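PDB 5V2D: dioxygenase from Pseudomonas brassicacearum, which probably cleaves the central double bond of lignin-derived stilbenes with molecular oxygen at a non-haem iron centre. Local coordinates for residues Val469-Arg474 with Ser478-Arg483; Val53-Ile58 with Asp451-Ala456; Phe389-Asp394 with Gly433-Pro438; Phe90-Gly95 with Gly496-Gly501. All blocks are in the same frame, centred on the assembly; numbering follows the deposited sequence.

In the fold
The seven antiparallel sheets fit the seven-bladed propeller of the carotenoid cleavage oxygenases; contacts 2 and 4 join the start of the chain to its end, and contacts 1 and 3 lie in the late blades beside them. Contact 1 is a hairpin of the last blade; contact 2, its centre about 8 Å away, lays the 53-58 loop on the neighbouring strand 452-460. Contact 4, about 10 Å from contact 2 by centres, belongs to the first blade, and I58 packs against both its aromatic rings. Contact 3 joins the last two blades near the active site: the E437 side chain is about 7 Å from the iron. E437 OE1 also hydrogen-bonds G496 N (2.7 Å) of contact 4.

Contact 1 (Val469-Arg474 with Ser478-Arg483); sequences VVLDSR and SGPIAR
V470 and A482 face each other as an antiparallel hydrogen-bonded pair, and here the backbones are closely bonded. V470 N donates to A482 O over 2.9 Å in a nearly straight bond (163°). The carbonyl of V470 is shared: I481 N reaches its O at 2.8 Å, close to the C=O direction but with a bent N-H (135°), A482 N adds a weak bond, and the CA-H of P480 makes a further approach. I481 and A482 thus both sit opposite V470, a classic beta bulge at the point where this hairpin of the last propeller blade leaves its turn. Past the bulge the strands regain register, V469 and R483 forming a non-hydrogen-bonded pair.

Side chains pack on both sides of the hairpin. P480 CG rests on V469 CG1 (4.0 Å) and beside L471 CD1, and one face of the R483 guanidinium lies over the same CG, toward its rim; W427 covers this side, while E467 takes the guanidinium in a salt bridge. Next to V470, I481 holds CG1 between its backbone N and carbonyl carbon (chi1 66°), 3.3 Å from V470 O and close to V470 CG1.

Toward the turn the strands part and water takes over. One molecule accepts from D472 N at 2.9 Å and also binds G479 O, spanning a gap that no direct backbone bond closes. D472 crosses to I481 with its CB alone; its OD1 turns back to R474 N through the anti lone pair (3.0 Å), an Asx turn, and pairs with R443 as well. The solvent-exposed R474 makes its salt bridge with D451.

Contact 2 (Val53-Ile58 with Asp451-Ala456); sequences VLPASI and DGYVVA
The phenol ring of Y453 has I58 over one face, while P55 meets it obliquely near the hydroxyl end. CD1 of I58 stands 4.0 Å from the ring centroid and 27° off the normal, a CH-pi contact placed toward the CD1 side of the ring. CG1 follows at the CD1-CE1 side, 3.8 Å from Y453 CD1, so only the terminal methyl of the ethyl branch lies over the face. The almost extended chain of I58 (chi2 171°) carries CD1 out to the face of the ring, near Y453 CD1 and CG. P55 touches with CB and CG: CG is 3.7 Å from Y453 CE2, and CB is equally near Y453 OH, with the proline ring and the phenol lying antiparallel alongside each other.

Y453 keeps CG beside its own backbone N, opposite the carbonyl carbon (chi1 -54°), and from strand 452-460 the ring spans a CA-CA separation of 8.9 Å to I58. No hydrogen bond links the two segments; the contact is mainly apolar. P55 and I58 are the first and last residues of a type I beta turn, closed by a weak bond from I58 N to P55 O, which presents both side chains to one ring. I481 and V470 of the adjoining hairpin also touch Y453. This is a loop-on-sheet contact of the propeller's closure, where the chain passes from the outermost strand of the last blade, 50-52, into strand 60-67 of the first.

Contact 3 (Phe389-Asp394 with Gly433-Pro438); sequences FLLAFD and GCFQEP
Two neighbouring propeller blades meet where L391, on strand 387-392, reaches between F435 and P438 of strand 433-442. The leucine divides its work between its two methyls. CD2 fits between CB of F435 (3.8 Å) and CD of P438 (3.9 Å), coming end-on to that corner of the proline ring. CD1 goes instead to the backbone, 3.5 Å from Q436 O, where it covers the chain between those two residues. An extended chain (chi2 -172°), with CG beside the backbone N, makes this reach possible across a 7.2 Å CA-CA gap between L391 and F435. The F435 ring itself leads away from L391, toward L458 and P429.

Strand 433-442 is an edge strand of its sheet, on the side near the iron. Its apolar side chains L391 meets, whereas polar ones lead away: E437 OE2 bonds ND1 of the iron ligand H495, which makes E437 a second-shell residue able to fix the rotation of that imidazole. R375 binds E437 in turn, and Q436 is held by S493 and N459. On the L391 side the packing is closed by L414, F411 and F373, with no hydrogen bond between the two segments.

Contact 4 (Phe90-Gly95 with Gly496-Gly501); sequences FHFANG and GCWAPG
F92 and W498 stand on strands two apart in one sheet, their CA atoms 10.5 Å from each other: strand 60-67 runs between 85-93 and 496-500, antiparallel to both, and hydrogen-bonds to both through its backbone, G60 with F92 and T61 with A499. Only side chains can therefore bridge the two segments, and these two do so.

The indole comes edge-on. The outer corner of its six-membered ring, CZ3, lies 3.9 Å from CD2 of F92, with CH2 next at 4.2 Å, and F92 CD2 sits near the indole plane. The six-membered ring and the phenyl are turned 77° to each other, with centroids 5.8 Å apart, which makes an offset edge-to-face stack with W498 as the edge and F92 as the face. W498 reaches out because its CG is trans to the backbone N (chi1 175°), an orientation that swings the indole over the intervening strand, where it touches F62.

Within its own segment, W498 has the backbone N of P500 over one face, 3.9 Å above the plane and toward the rim. I58, from the loop leading into strand 60-67, presses on both aromatic residues; V97 and L468 also adjoin F92.

Neither residue offers the other a hydrogen bond. The pair is probably held by dispersion, with perhaps a small contribution from the C-H edge of the indole turned toward the phenyl face, an apolar link buried between first-blade strands from the two ends of the chain.

Contact 1 (Val469-Arg474 with Ser478-Arg483)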
loop_
_atom_site.group_PDB
_atom_site.type_symbol
_atom_site.label_atom_id
_atom_site.label_comp_id
_atom_site.label_asym_id
_atom_site.label_seq_id
_atom_site.Cartn_x
_atom_site.Cartn_y
_atom_site.Cartn_z
ATOM N N VAL A 469 -0.312 -16.429 -8.902
ATOM C CA VAL A 469 -0.270 -16.621 -10.362
ATOM C C VAL A 469 0.894 -15.868 -10.998
ATOM O O VAL A 469 1.289 -14.783 -10.516
ATOM C CB VAL A 469 -1.574 -16.242 -11.054
ATOM C CG1 VAL A 469 -2.646 -17.209 -10.581
ATOM C CG2 VAL A 469 -1.964 -14.786 -10.890
ATOM N N VAL A 470 1.457 -16.462 -12.047
ATOM C CA VAL A 470 2.523 -15.858 -12.791
ATOM C C VAL A 470 2.117 -15.717 -14.261
ATOM O O VAL A 470 1.829 -16.715 -14.918
ATOM C CB VAL A 470 3.785 -16.731 -12.705
ATOM C CG1 VAL A 470 4.927 -16.025 -13.454
ATOM C CG2 VAL A 470 4.179 -17.059 -11.249
ATOM N N LEU A 471 2.062 -14.488 -14.754
ATOM C CA LEU A 471 1.675 -14.185 -16.162
ATOM C C LEU A 471 2.867 -13.614 -16.871
ATOM O O LEU A 471 3.821 -13.076 -16.261
ATOM C CB LEU A 471 0.519 -13.184 -16.244
ATOM C CG LEU A 471 -0.848 -13.753 -15.894
ATOM C CD1 LEU A 471 -1.002 -14.078 -14.378
ATOM C CD2 LEU A 471 -1.911 -12.762 -16.346
ATOM N N ASP A 472 2.839 -13.782 -18.202
ATOM C CA ASP A 472 3.917 -13.259 -19.044
ATOM C C ASP A 472 3.420 -11.953 -19.560
ATOM O O ASP A 472 2.314 -11.934 -20.154
ATOM C CB ASP A 472 4.181 -14.253 -20.239
ATOM C CG ASP A 472 5.466 -13.907 -20.971
ATOM O OD1 ASP A 472 5.681 -12.738 -21.378
ATOM O OD2 ASP A 472 6.336 -14.803 -21.084
ATOM N N SER A 473 4.204 -10.881 -19.409
ATOM C CA SER A 473 3.766 -9.529 -19.812
ATOM C C SER A 473 3.515 -9.404 -21.328
ATOM O O SER A 473 2.737 -8.538 -21.736
ATOM C CB SER A 473 4.776 -8.440 -19.486
ATOM O OG SER A 473 6.030 -8.626 -20.122
ATOM N N ARG A 474 4.151 -10.299 -22.094
ATOM C CA ARG A 474 3.937 -10.356 -23.558
ATOM C C ARG A 474 2.574 -10.820 -23.970
ATOM O O ARG A 474 2.194 -10.573 -25.127
ATOM C CB ARG A 474 4.951 -11.300 -24.210
ATOM C CG ARG A 474 6.311 -10.611 -24.223
ATOM C CD ARG A 474 7.349 -11.552 -24.669
ATOM N NE ARG A 474 8.669 -10.966 -24.465
ATOM C CZ ARG A 474 9.805 -11.563 -24.875
ATOM N NH1 ARG A 474 9.779 -12.725 -25.541
ATOM N NH2 ARG A 474 10.986 -11.001 -24.665
ATOM N N SER A 478 -3.847 -14.295 -22.233
ATOM C CA SER A 478 -3.723 -15.721 -22.198
ATOM C C SER A 478 -3.687 -16.339 -20.758
ATOM O O SER A 478 -3.783 -17.551 -20.583
ATOM C CB SER A 478 -2.468 -16.054 -22.961
ATOM O OG SER A 478 -2.176 -17.350 -22.742
ATOM N N GLY A 479 -3.534 -15.518 -19.739
ATOM C CA GLY A 479 -3.543 -16.030 -18.375
ATOM C C GLY A 479 -2.243 -16.641 -17.917
ATOM O O GLY A 479 -1.191 -16.489 -18.573
ATOM N N PRO A 480 -2.280 -17.250 -16.715
ATOM C CA PRO A 480 -1.086 -17.655 -16.043
ATOM C C PRO A 480 -0.245 -18.666 -16.853
ATOM O O PRO A 480 -0.831 -19.543 -17.461
ATOM C CB PRO A 480 -1.612 -18.364 -14.821
ATOM C CG PRO A 480 -2.922 -17.694 -14.533
ATOM C CD PRO A 480 -3.469 -17.294 -15.854
ATOM N N ILE A 481 1.064 -18.475 -16.910
ATOM C CA ILE A 481 1.916 -19.514 -17.354
ATOM C C ILE A 481 2.138 -20.524 -16.217
ATOM O O ILE A 481 2.506 -21.664 -16.463
ATOM C CB ILE A 481 3.250 -18.957 -17.899
ATOM C CG1 ILE A 481 4.090 -18.286 -16.797
ATOM C CG2 ILE A 481 2.918 -18.126 -19.133
ATOM C CD1 ILE A 481 5.341 -17.671 -17.283
ATOM N N ALA A 482 1.931 -20.092 -14.978
ATOM C CA ALA A 482 2.085 -20.952 -13.798
ATOM C C ALA A 482 1.145 -20.494 -12.711
ATOM O O ALA A 482 0.921 -19.303 -12.535
ATOM C CB ALA A 482 3.499 -20.923 -13.285
ATOM N N ARG A 483 0.524 -21.443 -12.047
ATOM C CA ARG A 483 -0.304 -21.199 -10.862
ATOM C C ARG A 483 0.289 -21.938 -9.694
ATOM O O ARG A 483 0.392 -23.165 -9.713
ATOM C CB ARG A 483 -1.736 -21.671 -11.052
ATOM C CG ARG A 483 -2.470 -21.021 -12.243
ATOM C CD ARG A 483 -3.833 -21.620 -12.324
ATOM N NE ARG A 483 -4.690 -21.087 -13.352
ATOM C CZ ARG A 483 -5.748 -20.308 -13.125
ATOM N NH1 ARG A 483 -6.123 -19.896 -11.930
ATOM N NH2 ARG A 483 -6.439 -19.883 -14.121
HETATM O O HOH W 1 0.570 -14.876 -19.662
#

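Contact 2 (Val53-Ile58 with Asp451-Ala456)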
loop_
_atom_site.group_PDB
_atom_site.type_symbol
_atom_site.label_atom_id
_atom_site.label_comp_id
_atom_site.label_asym_id
_atom_site.label_seq_id
_atom_site.Cartn_x
_atom_site.Cartn_y
_atom_site.Cartn_z
ATOM N N VAL A 53 4.035 -24.210 -15.935
ATOM C CA VAL A 53 5.493 -24.259 -15.973
ATOM C C VAL A 53 6.067 -22.957 -15.479
ATOM O O VAL A 53 5.850 -21.869 -16.094
ATOM C CB VAL A 53 5.980 -24.412 -17.461
ATOM C CG1 VAL A 53 7.495 -24.557 -17.463
ATOM C CG2 VAL A 53 5.305 -25.653 -18.093
ATOM N N LEU A 54 6.758 -23.011 -14.348
ATOM C CA LEU A 54 7.349 -21.821 -13.798
ATOM C C LEU A 54 8.673 -21.621 -14.381
ATOM O O LEU A 54 9.507 -22.482 -14.241
ATOM C CB LEU A 54 7.473 -21.964 -12.259
ATOM C CG LEU A 54 8.164 -20.861 -11.539
ATOM C CD1 LEU A 54 7.193 -19.702 -11.569
ATOM C CD2 LEU A 54 8.413 -21.207 -10.109
ATOM N N PRO A 55 8.941 -20.440 -14.966
ATOM C CA PRO A 55 10.296 -20.253 -15.537
ATOM C C PRO A 55 11.354 -20.439 -14.517
ATOM O O PRO A 55 11.326 -19.823 -13.412
ATOM C CB PRO A 55 10.279 -18.833 -16.029
ATOM C CG PRO A 55 8.845 -18.597 -16.345
ATOM C CD PRO A 55 8.059 -19.318 -15.264
ATOM N N ALA A 56 12.330 -21.272 -14.861
ATOM C CA ALA A 56 13.413 -21.603 -13.967
ATOM C C ALA A 56 14.342 -20.464 -13.692
ATOM O O ALA A 56 15.065 -20.489 -12.689
ATOM C CB ALA A 56 14.172 -22.833 -14.439
ATOM N N SER A 57 14.320 -19.450 -14.512
ATOM C CA SER A 57 15.282 -18.357 -14.295
ATOM C C SER A 57 14.762 -17.353 -13.246
ATOM O O SER A 57 15.480 -16.476 -12.862
ATOM C CB SER A 57 15.513 -17.634 -15.605
ATOM O OG SER A 57 14.309 -16.993 -16.012
ATOM N N ILE A 58 13.513 -17.401 -12.841
ATOM C CA ILE A 58 13.016 -16.455 -11.808
ATOM C C ILE A 58 13.673 -16.780 -10.477
ATOM O O ILE A 58 13.599 -17.940 -10.006
ATOM C CB ILE A 58 11.519 -16.519 -11.647
ATOM C CG1 ILE A 58 10.841 -16.048 -12.954
ATOM C CG2 ILE A 58 11.065 -15.596 -10.521
ATOM C CD1 ILE A 58 9.352 -16.263 -12.984
ATOM N N ASP A 451 9.123 -5.959 -19.756
ATOM C CA ASP A 451 9.190 -7.278 -20.426
ATOM C C ASP A 451 9.612 -8.289 -19.370
ATOM O O ASP A 451 10.757 -8.277 -18.928
ATOM C CB ASP A 451 10.165 -7.223 -21.603
ATOM C CG ASP A 451 10.356 -8.577 -22.300
ATOM O OD1 ASP A 451 9.467 -9.437 -22.150
ATOM O OD2 ASP A 451 11.328 -8.684 -23.049
ATOM N N GLY A 452 8.664 -9.103 -18.960
ATOM C CA GLY A 452 8.916 -10.069 -17.937
ATOM C C GLY A 452 7.648 -10.697 -17.411
ATOM O O GLY A 452 6.756 -11.010 -18.165
ATOM N N TYR A 453 7.598 -10.907 -16.101
ATOM C CA TYR A 453 6.538 -11.663 -15.470
ATOM C C TYR A 453 5.739 -10.769 -14.519
ATOM O O TYR A 453 6.316 -9.940 -13.825
ATOM C CB TYR A 453 7.167 -12.837 -14.744
ATOM C CG TYR A 453 8.049 -13.674 -15.654
ATOM C CD1 TYR A 453 9.442 -13.648 -15.544
ATOM C CD2 TYR A 453 7.491 -14.432 -16.691
ATOM C CE1 TYR A 453 10.264 -14.361 -16.410
ATOM C CE2 TYR A 453 8.310 -15.130 -17.575
ATOM C CZ TYR A 453 9.707 -15.089 -17.399
ATOM O OH TYR A 453 10.533 -15.842 -18.219
ATOM N N VAL A 454 4.458 -10.968 -14.477
ATOM C CA VAL A 454 3.609 -10.274 -13.506
ATOM C C VAL A 454 3.110 -11.326 -12.541
ATOM O O VAL A 454 2.547 -12.380 -12.958
ATOM C CB VAL A 454 2.423 -9.650 -14.214
ATOM C CG1 VAL A 454 1.549 -8.867 -13.270
ATOM C CG2 VAL A 454 2.946 -8.656 -15.287
ATOM N N VAL A 455 3.293 -11.076 -11.243
ATOM C CA VAL A 455 3.006 -12.064 -10.233
ATOM C C VAL A 455 2.034 -11.433 -9.227
ATOM O O VAL A 455 2.226 -10.293 -8.783
ATOM C CB VAL A 455 4.261 -12.513 -9.550
ATOM C CG1 VAL A 455 3.920 -13.568 -8.448
ATOM C CG2 VAL A 455 5.241 -13.094 -10.563
ATOM N N ALA A 456 0.991 -12.146 -8.880
ATOM C CA ALA A 456 0.015 -11.644 -7.942
ATOM C C ALA A 456 -0.740 -12.755 -7.276
ATOM O O ALA A 456 -0.929 -13.817 -7.871
ATOM C CB ALA A 456 -1.016 -10.753 -8.659
#

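Contact 3 (Phe389-Asp394 with Gly433-Pro438)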
loop_
_atom_site.group_PDB
_atom_site.type_symbol
_atom_site.label_atom_id
_atom_site.label_comp_id
_atom_site.label_asym_id
_atom_site.label_seq_id
_atom_site.Cartn_x
_atom_site.Cartn_y
_atom_site.Cartn_z
ATOM N N PHE A 389 1.234 -1.755 -14.765
ATOM C CA PHE A 389 0.397 -2.841 -14.448
ATOM C C PHE A 389 -0.573 -2.336 -13.384
ATOM O O PHE A 389 -0.207 -1.516 -12.540
ATOM C CB PHE A 389 1.245 -4.015 -13.984
ATOM C CG PHE A 389 2.242 -4.491 -14.993
ATOM C CD1 PHE A 389 3.553 -4.108 -14.931
ATOM C CD2 PHE A 389 1.820 -5.252 -16.077
ATOM C CE1 PHE A 389 4.504 -4.584 -15.854
ATOM C CE2 PHE A 389 2.733 -5.635 -17.072
ATOM C CZ PHE A 389 4.095 -5.338 -16.979
ATOM N N LEU A 390 -1.793 -2.798 -13.406
ATOM C CA LEU A 390 -2.842 -2.216 -12.611
ATOM C C LEU A 390 -3.817 -3.322 -12.284
ATOM O O LEU A 390 -3.936 -4.304 -13.032
ATOM C CB LEU A 390 -3.675 -1.209 -13.476
ATOM C CG LEU A 390 -2.982 -0.026 -14.134
ATOM C CD1 LEU A 390 -3.826 0.634 -15.204
ATOM C CD2 LEU A 390 -2.688 0.999 -13.080
ATOM N N LEU A 391 -4.581 -3.145 -11.235
ATOM C CA LEU A 391 -5.749 -3.939 -10.983
ATOM C C LEU A 391 -6.952 -3.087 -11.356
ATOM O O LEU A 391 -6.975 -1.855 -11.154
ATOM C CB LEU A 391 -5.875 -4.321 -9.504
ATOM C CG LEU A 391 -4.678 -5.088 -8.908
ATOM C CD1 LEU A 391 -4.993 -5.577 -7.502
ATOM C CD2 LEU A 391 -4.387 -6.297 -9.807
ATOM N N ALA A 392 -7.995 -3.726 -11.846
ATOM C CA ALA A 392 -9.220 -3.005 -12.185
ATOM C C ALA A 392 -10.435 -3.851 -11.859
ATOM O O ALA A 392 -10.363 -5.079 -11.738
ATOM C CB ALA A 392 -9.229 -2.666 -13.661
ATOM N N PHE A 393 -11.573 -3.178 -11.708
ATOM C CA PHE A 393 -12.857 -3.826 -11.472
ATOM C C PHE A 393 -13.779 -3.448 -12.650
ATOM O O PHE A 393 -13.946 -2.287 -12.936
ATOM C CB PHE A 393 -13.487 -3.334 -10.200
ATOM C CG PHE A 393 -14.884 -3.853 -9.954
ATOM C CD1 PHE A 393 -15.198 -5.146 -10.112
ATOM C CD2 PHE A 393 -15.900 -2.957 -9.611
ATOM C CE1 PHE A 393 -16.484 -5.618 -9.887
ATOM C CE2 PHE A 393 -17.203 -3.413 -9.378
ATOM C CZ PHE A 393 -17.485 -4.765 -9.525
ATOM N N ASP A 394 -14.270 -4.453 -13.346
ATOM C CA ASP A 394 -15.243 -4.320 -14.405
ATOM C C ASP A 394 -16.535 -4.916 -13.907
ATOM O O ASP A 394 -16.671 -6.146 -13.793
ATOM C CB ASP A 394 -14.760 -5.038 -15.647
ATOM C CG ASP A 394 -15.752 -4.940 -16.844
ATOM O OD1 ASP A 394 -15.306 -5.477 -17.864
ATOM O OD2 ASP A 394 -16.908 -4.417 -16.689
ATOM N N GLY A 433 -12.935 -15.088 -8.981
ATOM C CA GLY A 433 -11.568 -14.701 -8.789
ATOM C C GLY A 433 -11.381 -13.205 -8.672
ATOM O O GLY A 433 -12.023 -12.438 -9.337
ATOM N N CYS A 434 -10.449 -12.797 -7.800
ATOM C CA CYS A 434 -9.973 -11.449 -7.780
ATOM C C CYS A 434 -8.551 -11.402 -7.257
ATOM O O CYS A 434 -8.003 -12.410 -6.802
ATOM C CB CYS A 434 -10.898 -10.580 -6.914
ATOM S SG CYS A 434 -10.990 -11.106 -5.176
ATOM N N PHE A 435 -7.950 -10.238 -7.406
ATOM C CA PHE A 435 -6.521 -10.096 -7.266
ATOM C C PHE A 435 -6.083 -9.251 -6.061
ATOM O O PHE A 435 -6.788 -8.395 -5.604
ATOM C CB PHE A 435 -5.961 -9.438 -8.483
ATOM C CG PHE A 435 -6.173 -10.247 -9.756
ATOM C CD1 PHE A 435 -5.352 -11.292 -10.079
ATOM C CD2 PHE A 435 -7.177 -9.867 -10.650
ATOM C CE1 PHE A 435 -5.567 -12.025 -11.239
ATOM C CE2 PHE A 435 -7.394 -10.591 -11.803
ATOM C CZ PHE A 435 -6.563 -11.681 -12.089
ATOM N N GLN A 436 -4.841 -9.508 -5.664
ATOM C CA GLN A 436 -4.096 -8.659 -4.733
ATOM C C GLN A 436 -2.989 -7.981 -5.540
ATOM O O GLN A 436 -2.774 -8.243 -6.768
ATOM C CB GLN A 436 -3.560 -9.413 -3.549
ATOM C CG GLN A 436 -4.600 -10.315 -2.898
ATOM C CD GLN A 436 -4.195 -10.772 -1.485
ATOM O OE1 GLN A 436 -3.286 -10.242 -0.901
ATOM N NE2 GLN A 436 -4.844 -11.858 -0.990
ATOM N N GLU A 437 -2.339 -7.015 -4.903
ATOM C CA GLU A 437 -1.373 -6.180 -5.591
ATOM C C GLU A 437 -0.299 -6.964 -6.348
ATOM O O GLU A 437 0.381 -7.829 -5.772
ATOM C CB GLU A 437 -0.640 -5.269 -4.627
ATOM C CG GLU A 437 0.325 -4.313 -5.352
ATOM C CD GLU A 437 1.192 -3.471 -4.401
ATOM O OE1 GLU A 437 2.077 -4.073 -3.766
ATOM O OE2 GLU A 437 1.060 -2.226 -4.312
ATOM N N PRO A 438 -0.054 -6.606 -7.612
ATOM C CA PRO A 438 0.969 -7.331 -8.340
ATOM C C PRO A 438 2.381 -6.790 -8.191
ATOM O O PRO A 438 2.592 -5.621 -7.923
ATOM C CB PRO A 438 0.471 -7.142 -9.827
ATOM C CG PRO A 438 -0.066 -5.742 -9.823
ATOM C CD PRO A 438 -0.796 -5.648 -8.453
#

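Contact 4 (Phe90-Gly95 with Gly496-Gly501)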
loop_
_atom_site.group_PDB
_atom_site.type_symbol
_atom_site.label_atom_id
_atom_site.label_comp_id
_atom_site.label_asym_id
_atom_site.label_seq_id
_atom_site.Cartn_x
_atom_site.Cartn_y
_atom_site.Cartn_z
ATOM N N PHE A 90 7.435 -15.407 -0.527
ATOM C CA PHE A 90 7.443 -16.494 -1.466
ATOM C C PHE A 90 8.824 -16.476 -2.114
ATOM O O PHE A 90 9.142 -15.550 -2.889
ATOM C CB PHE A 90 6.393 -16.345 -2.517
ATOM C CG PHE A 90 4.987 -16.517 -2.035
ATOM C CD1 PHE A 90 4.392 -17.732 -2.027
ATOM C CD2 PHE A 90 4.245 -15.409 -1.620
ATOM C CE1 PHE A 90 3.068 -17.937 -1.652
ATOM C CE2 PHE A 90 2.923 -15.587 -1.221
ATOM C CZ PHE A 90 2.321 -16.861 -1.231
ATOM N N HIS A 91 9.640 -17.489 -1.826
ATOM C CA HIS A 91 10.972 -17.522 -2.356
ATOM C C HIS A 91 11.036 -18.445 -3.616
ATOM O O HIS A 91 10.706 -19.642 -3.511
ATOM C CB HIS A 91 11.932 -18.048 -1.314
ATOM C CG HIS A 91 13.346 -18.134 -1.805
ATOM N ND1 HIS A 91 14.066 -17.016 -2.195
ATOM C CD2 HIS A 91 14.154 -19.213 -2.007
ATOM C CE1 HIS A 91 15.268 -17.404 -2.613
ATOM N NE2 HIS A 91 15.348 -18.728 -2.517
ATOM N N PHE A 92 11.467 -17.875 -4.732
ATOM C CA PHE A 92 11.514 -18.530 -6.032
ATOM C C PHE A 92 12.996 -18.923 -6.281
ATOM O O PHE A 92 13.900 -18.081 -6.266
ATOM C CB PHE A 92 11.111 -17.586 -7.173
ATOM C CG PHE A 92 9.668 -17.233 -7.205
ATOM C CD1 PHE A 92 8.861 -17.678 -8.257
ATOM C CD2 PHE A 92 9.088 -16.433 -6.279
ATOM C CE1 PHE A 92 7.534 -17.362 -8.317
ATOM C CE2 PHE A 92 7.728 -16.129 -6.336
ATOM C CZ PHE A 92 6.959 -16.601 -7.350
ATOM N N ALA A 93 13.230 -20.201 -6.520
ATOM C CA ALA A 93 14.592 -20.585 -6.941
ATOM C C ALA A 93 14.511 -21.783 -7.837
ATOM O O ALA A 93 13.955 -22.806 -7.470
ATOM C CB ALA A 93 15.519 -20.890 -5.773
ATOM N N ASN A 94 15.076 -21.657 -9.020
ATOM C CA ASN A 94 15.154 -22.811 -9.942
ATOM C C ASN A 94 13.853 -23.584 -10.194
ATOM O O ASN A 94 13.873 -24.794 -10.146
ATOM C CB ASN A 94 16.134 -23.824 -9.337
ATOM C CG ASN A 94 17.337 -23.711 -9.977
ATOM O OD1 ASN A 94 17.538 -24.294 -11.090
ATOM N ND2 ASN A 94 18.182 -22.893 -9.406
ATOM N N GLY A 95 12.720 -22.914 -10.352
ATOM C CA GLY A 95 11.473 -23.586 -10.590
ATOM C C GLY A 95 10.696 -24.073 -9.391
ATOM O O GLY A 95 9.656 -24.686 -9.560
ATOM N N GLY A 496 3.351 -5.044 -1.553
ATOM C CA GLY A 496 4.443 -6.015 -1.607
ATOM C C GLY A 496 5.585 -5.537 -2.451
ATOM O O GLY A 496 5.567 -4.397 -3.023
ATOM N N CYS A 497 6.604 -6.379 -2.588
ATOM C CA CYS A 497 7.785 -5.961 -3.396
ATOM C C CYS A 497 8.494 -7.212 -3.851
ATOM O O CYS A 497 8.328 -8.319 -3.284
ATOM C CB CYS A 497 8.757 -5.120 -2.598
ATOM S SG CYS A 497 9.524 -6.015 -1.214
ATOM N N TRP A 498 9.255 -7.054 -4.933
ATOM C CA TRP A 498 10.120 -8.110 -5.427
ATOM C C TRP A 498 11.572 -7.829 -5.040
ATOM O O TRP A 498 12.066 -6.744 -5.346
ATOM C CB TRP A 498 10.007 -8.132 -6.990
ATOM C CG TRP A 498 11.016 -9.156 -7.597
ATOM C CD1 TRP A 498 12.029 -8.884 -8.441
ATOM C CD2 TRP A 498 10.976 -10.559 -7.421
ATOM N NE1 TRP A 498 12.641 -10.011 -8.789
ATOM C CE2 TRP A 498 12.026 -11.078 -8.185
ATOM C CE3 TRP A 498 10.162 -11.418 -6.698
ATOM C CZ2 TRP A 498 12.293 -12.440 -8.285
ATOM C CZ3 TRP A 498 10.429 -12.781 -6.781
ATOM C CH2 TRP A 498 11.478 -13.285 -7.591
ATOM N N ALA A 499 12.241 -8.801 -4.454
ATOM C CA ALA A 499 13.654 -8.677 -4.044
ATOM C C ALA A 499 14.498 -9.633 -4.881
ATOM O O ALA A 499 14.448 -10.845 -4.639
ATOM C CB ALA A 499 13.805 -9.068 -2.575
ATOM N N PRO A 500 15.165 -9.139 -5.918
ATOM C CA PRO A 500 15.859 -10.033 -6.861
ATOM C C PRO A 500 16.950 -10.846 -6.148
ATOM O O PRO A 500 17.578 -10.344 -5.241
ATOM C CB PRO A 500 16.550 -9.068 -7.857
ATOM C CG PRO A 500 15.796 -7.809 -7.766
ATOM C CD PRO A 500 15.241 -7.719 -6.332
ATOM N N GLY A 501 17.116 -12.137 -6.393
ATOM C CA GLY A 501 18.433 -12.783 -6.086
ATOM C C GLY A 501 19.233 -12.464 -7.396
ATOM O O GLY A 501 20.245 -13.021 -7.595
#